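Local structure of dihydropteroate synthase (Xanthomonas albilineans, 6Q62) at residues P6-A11 / R138-L143; A44-G49 / I87-A92; R82-I87 / M108-A113. The protein probably catalyses the condensation of para-aminobenzoate with 6-hydroxymethyl-7,8-dihydropterin diphosphate to give 7,8-dihydropteroate, the immediate precursor of folate derivatives. All blocks are in the same frame, centred on the assembly; numbering follows the deposited sequence.

How the contacts relate
Contacts 2 and 3 belong to the helical layer of the TIM barrel: both use helix 76-93, share Ile87, and have centres 11 Å apart. One face of that helix meets helix 41-54, another helix 105-114. Contact 2 is buried, while contact 3 is partly buried. Contact 1, also largely buried, lies elsewhere, where the N-terminal hairpin meets the run into strand 141-144; it touches contact 3 through Val139 CG1 and Val112 CG1, 4.1 Å apart. The chemistry follows the place. The helix pairs meet through aliphatic side chains, the alkyl part of Arg89 and backbone, whereas contact 1 adds a water bridge between backbone atoms of its two segments.

Contact 1: P6-A11 / R138-L143; sequences PRLDCA and RVPVVL
Leu8, Asp9 and Cys10 of the N-terminal strand 7-10 all press on one residue, Pro140, which comes just before strand 141-144. Leu8 is the first to touch: its CB lies 4.1 Å from Pro140 CG, and its CD2 reaches Pro140 CB at a similar distance. The leucine and the ring lie alongside each other and point opposite ways. Asp9 takes part through its backbone: its carbonyl O comes in at the CG-CD end of the ring, 3.4 Å from Pro140 CD. The carboxylate turns elsewhere, with OD1 accepting a hydrogen bond from Gly12 N in the hairpin turn. Cys10 lies on the same side of the strand as Leu8, its SG standing 3.9 Å from Pro140 CG. With SG anti to the carbonyl carbon (chi1 -55°), the sulfur meets the CG corner of the ring, Leu8 and Cys10 being displaced to opposite faces of it. At Ala11 the chain turns into a left-handed backbone conformation, and its N makes a weak bond of 3.3 Å back to Asp9 O. One water joins the two segments here: it accepts from Ala11 N at 3.0 Å and donates both to Asp9 O at 3.1 Å and to Arg138 O at 2.8 Å. Arg138, with positive phi, is the residue that leaves helix 130-137, so the water ties the hairpin to this helix exit. The surroundings are those of a TIM barrel with an added N-terminal hairpin. Strand 13-16 pairs antiparallel with 7-10, Met118 of strand 118-121 and Leu188 of strand 187-190 pack on Pro140, and further along strand 141-144 Val142 touches the bound 6-chloroguanine, which lies about 12 Å from the Pro140 side chain.

Contact 2: A44-G49 / I87-A92; sequences AAVAHG and IERLVA
Two neighbouring helices of the TIM-barrel outer layer, 41-54 and 76-93, pack here through Val46 on one and Arg89 and Leu90 on the other. The axes of the short segments approach to 9.7 Å at an angle of 30°, running in the same general direction. Val46 uses both its branches: CG2 meets the arginine chain, 3.7 Å from Arg89 CB and close to Arg89 CD as well, while CG1 sits between Arg89 CB and Leu90 CD2, 4.1 Å from each. The valine stands roughly square to the arginine chain but lies beside Leu90, pointing the other way. This near-parallel pairing reflects the repeating beta-alpha order of the barrel, in which strand 59-63 falls between the two helices in sequence; Leu90 also packs on Leu60 and Ile62 of that strand. Leu90 CG stands anti to the carbonyl carbon (chi1 -71°), and CD2 lies against the backbone of the facing helix, 3.6 Å from Val46 O and 4.2 Å from Gly49 C. Gly49, having no side chain, presents bare backbone to this methyl. Arg89 contributes only the aliphatic part of its chain: a bend at chi2 (147°) leads the guanidinium away, where NH1 makes a weak hydrogen bond to Pro85 O one turn back.

Contact 3: R82-I87 / M108-A113; sequences RVIPVI and MRAAVA
The peptide group joining Ala110 to Ala111 is the flat element of this contact, and the CD1 methyl of Ile84 sits over its outer face. Ile84 CD1 is 3.6 Å from Ala110 C and equally 3.6 Å from Ala111 N, displaced from the C-N bond toward the carbonyl O. At one edge of the plane the carbonyl of Ala110 points along the axis of its helix. The Ala110 CB methyl flanks the contact, 3.9 Å from Ile84 CD1. Ile84 reaches this place by folding: chi2 is -56°, which swings CD1 across to the facing helix although the CB bond does not itself aim there. Ile87 does otherwise. Its CB points at the facing helix and its chain is extended (chi2 162°), so that CD1 presses on Ala111 CB at 3.6 Å, while its CG2 branch lies 3.9 Å from Ala111 O. Ala111 is thus touched by two isoleucines, Ile84 mainly at its backbone N and Ile87 mainly at its CB. The axes of the short segments approach to 9.5 Å and are only 16° from parallel, joining helices 76-93 and 105-114 in the outer layer of the barrel. Helix 76-93 is kinked at Pro85, whose N makes no bond to the preceding turn. Farther out, Arg109 forms salt bridges to Asp132 and Asp136 of helix 130-137, and Arg82 one to Glu78 of its own helix. The charged ends are therefore engaged away from the interface. What crosses it is dispersion between methyls and a peptide face, an attraction with little directional demand that depends on shape: short alanine side chains let the isoleucine methyls come right up to the backbone.

Contact 1: P6-A11 / R138-L143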
loop_
_atom_site.group_PDB
_atom_site.type_symbol
_atom_site.label_atom_id
_atom_site.label_comp_id
_atom_site.label_asym_id
_atom_site.label_seq_id
_atom_site.Cartn_x
_atom_site.Cartn_y
_atom_site.Cartn_z
ATOM N N PRO A 6 -18.444 9.485 -13.754
ATOM C CA PRO A 6 -18.504 8.764 -15.038
ATOM C C PRO A 6 -19.194 7.399 -14.919
ATOM O O PRO A 6 -18.973 6.636 -13.977
ATOM C CB PRO A 6 -17.028 8.651 -15.467
ATOM C CG PRO A 6 -16.342 9.775 -14.762
ATOM C CD PRO A 6 -17.051 9.860 -13.427
ATOM N N ARG A 7 -20.085 7.135 -15.858
ATOM C CA ARG A 7 -20.860 5.907 -15.927
ATOM C C ARG A 7 -20.547 5.321 -17.303
ATOM O O ARG A 7 -21.024 5.842 -18.315
ATOM C CB ARG A 7 -22.346 6.251 -15.777
ATOM C CG ARG A 7 -23.246 5.054 -15.679
ATOM C CD ARG A 7 -24.702 5.461 -15.689
ATOM N NE ARG A 7 -25.577 4.292 -15.609
ATOM C CZ ARG A 7 -25.977 3.574 -16.655
ATOM N NH1 ARG A 7 -25.596 3.906 -17.885
ATOM N NH2 ARG A 7 -26.758 2.516 -16.480
ATOM N N LEU A 8 -19.682 4.295 -17.346
ATOM C CA LEU A 8 -19.279 3.704 -18.623
ATOM C C LEU A 8 -20.115 2.493 -18.929
ATOM O O LEU A 8 -20.104 1.517 -18.170
ATOM C CB LEU A 8 -17.780 3.336 -18.649
ATOM C CG LEU A 8 -16.770 4.465 -18.519
ATOM C CD1 LEU A 8 -15.402 3.902 -18.222
ATOM C CD2 LEU A 8 -16.696 5.302 -19.784
ATOM N N ASP A 9 -20.818 2.541 -20.059
ATOM C CA ASP A 9 -21.627 1.424 -20.492
ATOM C C ASP A 9 -20.740 0.535 -21.372
ATOM O O ASP A 9 -20.468 0.863 -22.529
ATOM C CB ASP A 9 -22.863 1.946 -21.269
ATOM C CG ASP A 9 -23.863 0.885 -21.668
ATOM O OD1 ASP A 9 -23.505 -0.308 -21.639
ATOM O OD2 ASP A 9 -25.013 1.250 -22.004
ATOM N N CYS A 10 -20.255 -0.561 -20.795
ATOM C CA CYS A 10 -19.372 -1.506 -21.483
ATOM C C CYS A 10 -20.194 -2.652 -22.061
ATOM O O CYS A 10 -20.259 -3.746 -21.490
ATOM C CB CYS A 10 -18.275 -1.995 -20.530
ATOM S SG CYS A 10 -17.325 -0.661 -19.763
ATOM N N ALA A 11 -20.842 -2.375 -23.220
ATOM C CA ALA A 11 -21.716 -3.312 -23.934
ATOM C C ALA A 11 -22.791 -3.900 -23.012
ATOM O O ALA A 11 -22.980 -5.117 -22.959
ATOM C CB ALA A 11 -20.891 -4.418 -24.609
ATOM N N ARG A 138 -19.154 1.628 -30.660
ATOM C CA ARG A 138 -19.850 2.333 -29.572
ATOM C C ARG A 138 -19.538 1.753 -28.185
ATOM O O ARG A 138 -20.434 1.513 -27.371
ATOM C CB ARG A 138 -21.374 2.414 -29.843
ATOM C CG ARG A 138 -21.704 3.125 -31.159
ATOM C CD ARG A 138 -23.168 3.517 -31.196
ATOM N NE ARG A 138 -23.641 3.784 -32.553
ATOM C CZ ARG A 138 -23.508 4.947 -33.184
ATOM N NH1 ARG A 138 -22.885 5.964 -32.596
ATOM N NH2 ARG A 138 -23.980 5.097 -34.414
ATOM N N VAL A 139 -18.258 1.465 -27.947
ATOM C CA VAL A 139 -17.798 0.980 -26.653
ATOM C C VAL A 139 -16.783 1.988 -26.098
ATOM O O VAL A 139 -16.112 2.677 -26.886
ATOM C CB VAL A 139 -17.143 -0.463 -26.722
ATOM C CG1 VAL A 139 -18.167 -1.548 -27.058
ATOM C CG2 VAL A 139 -15.969 -0.505 -27.695
ATOM N N PRO A 140 -16.539 1.995 -24.761
ATOM C CA PRO A 140 -15.497 2.870 -24.221
ATOM C C PRO A 140 -14.115 2.492 -24.751
ATOM O O PRO A 140 -13.865 1.324 -25.070
ATOM C CB PRO A 140 -15.582 2.644 -22.705
ATOM C CG PRO A 140 -17.010 2.135 -22.468
ATOM C CD PRO A 140 -17.288 1.313 -23.690
ATOM N N VAL A 141 -13.204 3.450 -24.750
ATOM C CA VAL A 141 -11.847 3.213 -25.268
ATOM C C VAL A 141 -10.819 3.941 -24.431
ATOM O O VAL A 141 -11.007 5.108 -24.090
ATOM C CB VAL A 141 -11.705 3.555 -26.784
ATOM C CG1 VAL A 141 -12.043 5.040 -27.037
ATOM C CG2 VAL A 141 -10.283 3.234 -27.286
ATOM N N VAL A 142 -9.712 3.261 -24.130
ATOM C CA VAL A 142 -8.605 3.867 -23.411
ATOM C C VAL A 142 -7.597 4.362 -24.436
ATOM O O VAL A 142 -7.110 3.570 -25.239
ATOM C CB VAL A 142 -7.905 2.867 -22.447
ATOM C CG1 VAL A 142 -6.755 3.548 -21.695
ATOM C CG2 VAL A 142 -8.891 2.221 -21.468
ATOM N N LEU A 143 -7.224 5.641 -24.352
ATOM C CA LEU A 143 -6.209 6.240 -25.185
ATOM C C LEU A 143 -4.944 6.387 -24.353
ATOM O O LEU A 143 -4.888 7.207 -23.441
ATOM C CB LEU A 143 -6.686 7.611 -25.703
ATOM C CG LEU A 143 -8.080 7.654 -26.397
ATOM C CD1 LEU A 143 -8.473 9.102 -26.711
ATOM C CD2 LEU A 143 -8.099 6.814 -27.703
HETATM O O HOH W 1 -21.144 -0.342 -25.349
#

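Contact 2: A44-G49 / I87-A92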
loop_
_atom_site.group_PDB
_atom_site.type_symbol
_atom_site.label_atom_id
_atom_site.label_comp_id
_atom_site.label_asym_id
_atom_site.label_seq_id
_atom_site.Cartn_x
_atom_site.Cartn_y
_atom_site.Cartn_z
ATOM N N ALA A 44 -5.900 -21.594 -19.065
ATOM C CA ALA A 44 -5.143 -20.960 -17.971
ATOM C C ALA A 44 -5.521 -19.456 -17.829
ATOM O O ALA A 44 -5.647 -18.957 -16.711
ATOM C CB ALA A 44 -3.653 -21.107 -18.231
ATOM N N ALA A 45 -5.723 -18.753 -18.956
ATOM C CA ALA A 45 -6.119 -17.332 -18.938
ATOM C C ALA A 45 -7.545 -17.169 -18.392
ATOM O O ALA A 45 -7.802 -16.254 -17.577
ATOM C CB ALA A 45 -6.030 -16.756 -20.341
ATOM N N VAL A 46 -8.449 -18.087 -18.769
ATOM C CA VAL A 46 -9.834 -18.039 -18.292
ATOM C C VAL A 46 -9.823 -18.266 -16.776
ATOM O O VAL A 46 -10.385 -17.459 -16.047
ATOM C CB VAL A 46 -10.753 -19.026 -19.042
ATOM C CG1 VAL A 46 -12.113 -19.163 -18.364
ATOM C CG2 VAL A 46 -10.923 -18.598 -20.508
ATOM N N ALA A 47 -9.137 -19.317 -16.299
ATOM C CA ALA A 47 -9.056 -19.572 -14.852
ATOM C C ALA A 47 -8.453 -18.363 -14.111
ATOM O O ALA A 47 -8.930 -17.998 -13.031
ATOM C CB ALA A 47 -8.234 -20.827 -14.587
ATOM N N HIS A 48 -7.426 -17.720 -14.697
ATOM C CA HIS A 48 -6.842 -16.538 -14.075
ATOM C C HIS A 48 -7.844 -15.365 -13.991
ATOM O O HIS A 48 -7.967 -14.752 -12.926
ATOM C CB HIS A 48 -5.540 -16.127 -14.794
ATOM C CG HIS A 48 -4.798 -15.048 -14.076
ATOM N ND1 HIS A 48 -4.342 -15.231 -12.778
ATOM C CD2 HIS A 48 -4.457 -13.804 -14.483
ATOM C CE1 HIS A 48 -3.748 -14.094 -12.446
ATOM N NE2 HIS A 48 -3.807 -13.204 -13.423
ATOM N N GLY A 49 -8.579 -15.096 -15.074
ATOM C CA GLY A 49 -9.597 -14.044 -15.076
ATOM C C GLY A 49 -10.692 -14.335 -14.056
ATOM O O GLY A 49 -11.122 -13.425 -13.341
ATOM N N ILE A 87 -12.315 -14.302 -24.277
ATOM C CA ILE A 87 -13.448 -13.378 -24.132
ATOM C C ILE A 87 -14.774 -14.176 -24.137
ATOM O O ILE A 87 -15.632 -13.922 -23.295
ATOM C CB ILE A 87 -13.426 -12.304 -25.252
ATOM C CG1 ILE A 87 -12.214 -11.372 -25.052
ATOM C CG2 ILE A 87 -14.736 -11.491 -25.278
ATOM C CD1 ILE A 87 -11.824 -10.580 -26.253
ATOM N N GLU A 88 -14.927 -15.144 -25.065
ATOM C CA GLU A 88 -16.183 -15.923 -25.160
ATOM C C GLU A 88 -16.472 -16.659 -23.843
ATOM O O GLU A 88 -17.595 -16.637 -23.338
ATOM C CB GLU A 88 -16.126 -16.920 -26.336
ATOM C CG GLU A 88 -16.127 -16.224 -27.692
ATOM C CD GLU A 88 -15.968 -17.110 -28.909
ATOM O OE1 GLU A 88 -15.371 -18.199 -28.779
ATOM O OE2 GLU A 88 -16.415 -16.702 -30.005
ATOM N N ARG A 89 -15.434 -17.250 -23.251
ATOM C CA ARG A 89 -15.592 -17.979 -21.986
ATOM C C ARG A 89 -15.820 -17.044 -20.804
ATOM O O ARG A 89 -16.715 -17.297 -19.995
ATOM C CB ARG A 89 -14.400 -18.909 -21.747
ATOM C CG ARG A 89 -14.462 -20.176 -22.597
ATOM C CD ARG A 89 -13.080 -20.667 -22.988
ATOM N NE ARG A 89 -13.116 -21.947 -23.719
ATOM C CZ ARG A 89 -13.288 -22.077 -25.034
ATOM N NH1 ARG A 89 -13.442 -21.007 -25.801
ATOM N NH2 ARG A 89 -13.312 -23.279 -25.589
ATOM N N LEU A 90 -15.041 -15.947 -20.706
ATOM C CA LEU A 90 -15.206 -15.001 -19.599
ATOM C C LEU A 90 -16.533 -14.226 -19.639
ATOM O O LEU A 90 -17.086 -13.940 -18.582
ATOM C CB LEU A 90 -14.002 -14.036 -19.475
ATOM C CG LEU A 90 -12.688 -14.646 -18.970
ATOM C CD1 LEU A 90 -11.569 -13.626 -19.033
ATOM C CD2 LEU A 90 -12.815 -15.201 -17.518
ATOM N N VAL A 91 -17.055 -13.904 -20.829
ATOM C CA VAL A 91 -18.339 -13.189 -20.919
ATOM C C VAL A 91 -19.484 -14.088 -20.383
ATOM O O VAL A 91 -20.404 -13.586 -19.731
ATOM C CB VAL A 91 -18.598 -12.584 -22.326
ATOM C CG1 VAL A 91 -18.939 -13.649 -23.368
ATOM C CG2 VAL A 91 -19.670 -11.495 -22.269
ATOM N N ALA A 92 -19.360 -15.401 -20.579
ATOM C CA ALA A 92 -20.343 -16.385 -20.111
ATOM C C ALA A 92 -20.174 -16.712 -18.609
ATOM O O ALA A 92 -21.138 -17.145 -17.959
ATOM C CB ALA A 92 -20.208 -17.657 -20.919
#

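Contact 3: R82-I87 / M108-A113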
loop_
_atom_site.group_PDB
_atom_site.type_symbol
_atom_site.label_atom_id
_atom_site.label_comp_id
_atom_site.label_asym_id
_atom_site.label_seq_id
_atom_site.Cartn_x
_atom_site.Cartn_y
_atom_site.Cartn_z
ATOM N N ARG A 82 -5.777 -16.305 -29.497
ATOM C CA ARG A 82 -5.602 -16.149 -28.058
ATOM C C ARG A 82 -6.775 -15.467 -27.387
ATOM O O ARG A 82 -7.313 -16.013 -26.440
ATOM C CB ARG A 82 -4.341 -15.340 -27.775
ATOM C CG ARG A 82 -3.077 -16.088 -28.175
ATOM C CD ARG A 82 -1.893 -15.153 -28.179
ATOM N NE ARG A 82 -0.684 -15.881 -28.580
ATOM C CZ ARG A 82 0.549 -15.393 -28.487
ATOM N NH1 ARG A 82 0.759 -14.191 -27.963
ATOM N NH2 ARG A 82 1.586 -16.119 -28.878
ATOM N N VAL A 83 -7.149 -14.242 -27.837
ATOM C CA VAL A 83 -8.112 -13.440 -27.081
ATOM C C VAL A 83 -9.562 -13.851 -27.306
ATOM O O VAL A 83 -10.334 -13.762 -26.355
ATOM C CB VAL A 83 -7.925 -11.900 -27.231
ATOM C CG1 VAL A 83 -6.508 -11.489 -26.844
ATOM C CG2 VAL A 83 -8.259 -11.377 -28.641
ATOM N N ILE A 84 -9.957 -14.268 -28.526
ATOM C CA ILE A 84 -11.402 -14.532 -28.743
ATOM C C ILE A 84 -11.947 -15.667 -27.879
ATOM O O ILE A 84 -12.984 -15.463 -27.238
ATOM C CB ILE A 84 -11.740 -14.716 -30.254
ATOM C CG1 ILE A 84 -11.299 -13.481 -31.077
ATOM C CG2 ILE A 84 -13.244 -15.095 -30.465
ATOM C CD1 ILE A 84 -11.894 -12.128 -30.594
ATOM N N PRO A 85 -11.306 -16.858 -27.791
ATOM C CA PRO A 85 -11.888 -17.921 -26.946
ATOM C C PRO A 85 -11.929 -17.501 -25.466
ATOM O O PRO A 85 -12.853 -17.871 -24.745
ATOM C CB PRO A 85 -10.971 -19.119 -27.188
ATOM C CG PRO A 85 -10.197 -18.797 -28.403
ATOM C CD PRO A 85 -10.078 -17.321 -28.468
ATOM N N VAL A 86 -10.944 -16.696 -25.016
ATOM C CA VAL A 86 -10.909 -16.209 -23.626
ATOM C C VAL A 86 -12.073 -15.252 -23.351
ATOM O O VAL A 86 -12.765 -15.405 -22.345
ATOM C CB VAL A 86 -9.537 -15.580 -23.278
ATOM C CG1 VAL A 86 -9.534 -14.941 -21.875
ATOM C CG2 VAL A 86 -8.457 -16.652 -23.375
ATOM N N ILE A 87 -12.315 -14.302 -24.277
ATOM C CA ILE A 87 -13.448 -13.378 -24.132
ATOM C C ILE A 87 -14.774 -14.176 -24.137
ATOM O O ILE A 87 -15.632 -13.922 -23.295
ATOM C CB ILE A 87 -13.426 -12.304 -25.252
ATOM C CG1 ILE A 87 -12.214 -11.372 -25.052
ATOM C CG2 ILE A 87 -14.736 -11.491 -25.278
ATOM C CD1 ILE A 87 -11.824 -10.580 -26.253
ATOM N N MET A 108 -10.211 -5.501 -32.470
ATOM C CA MET A 108 -11.235 -4.713 -31.774
ATOM C C MET A 108 -12.637 -5.154 -32.190
ATOM O O MET A 108 -13.478 -5.410 -31.333
ATOM C CB MET A 108 -11.068 -3.212 -32.071
ATOM C CG MET A 108 -9.739 -2.660 -31.629
ATOM S SD MET A 108 -9.671 -0.896 -32.042
ATOM C CE MET A 108 -7.981 -0.559 -31.693
ATOM N N ARG A 109 -12.885 -5.252 -33.521
ATOM C CA ARG A 109 -14.207 -5.660 -34.013
ATOM C C ARG A 109 -14.571 -7.068 -33.602
ATOM O O ARG A 109 -15.687 -7.307 -33.137
ATOM C CB ARG A 109 -14.266 -5.517 -35.539
ATOM C CG ARG A 109 -14.147 -4.068 -36.003
ATOM C CD ARG A 109 -14.342 -4.006 -37.505
ATOM N NE ARG A 109 -14.253 -2.641 -38.018
ATOM C CZ ARG A 109 -15.285 -1.816 -38.135
ATOM N NH1 ARG A 109 -16.493 -2.178 -37.699
ATOM N NH2 ARG A 109 -15.117 -0.615 -38.641
ATOM N N ALA A 110 -13.651 -8.017 -33.798
ATOM C CA ALA A 110 -13.907 -9.420 -33.452
ATOM C C ALA A 110 -14.108 -9.596 -31.936
ATOM O O ALA A 110 -14.992 -10.348 -31.513
ATOM C CB ALA A 110 -12.758 -10.309 -33.930
ATOM N N ALA A 111 -13.334 -8.866 -31.124
ATOM C CA ALA A 111 -13.444 -8.967 -29.670
ATOM C C ALA A 111 -14.775 -8.439 -29.164
ATOM O O ALA A 111 -15.402 -9.105 -28.345
ATOM C CB ALA A 111 -12.296 -8.240 -29.008
ATOM N N VAL A 112 -15.245 -7.299 -29.709
ATOM C CA VAL A 112 -16.553 -6.755 -29.330
ATOM C C VAL A 112 -17.675 -7.702 -29.766
ATOM O O VAL A 112 -18.583 -7.956 -28.982
ATOM C CB VAL A 112 -16.753 -5.302 -29.799
ATOM C CG1 VAL A 112 -18.191 -4.831 -29.548
ATOM C CG2 VAL A 112 -15.766 -4.377 -29.090
ATOM N N ALA A 113 -17.574 -8.306 -30.971
ATOM C CA ALA A 113 -18.590 -9.272 -31.407
ATOM C C ALA A 113 -18.619 -10.481 -30.493
ATOM O O ALA A 113 -19.693 -11.025 -30.252
ATOM C CB ALA A 113 -18.334 -9.713 -32.837
#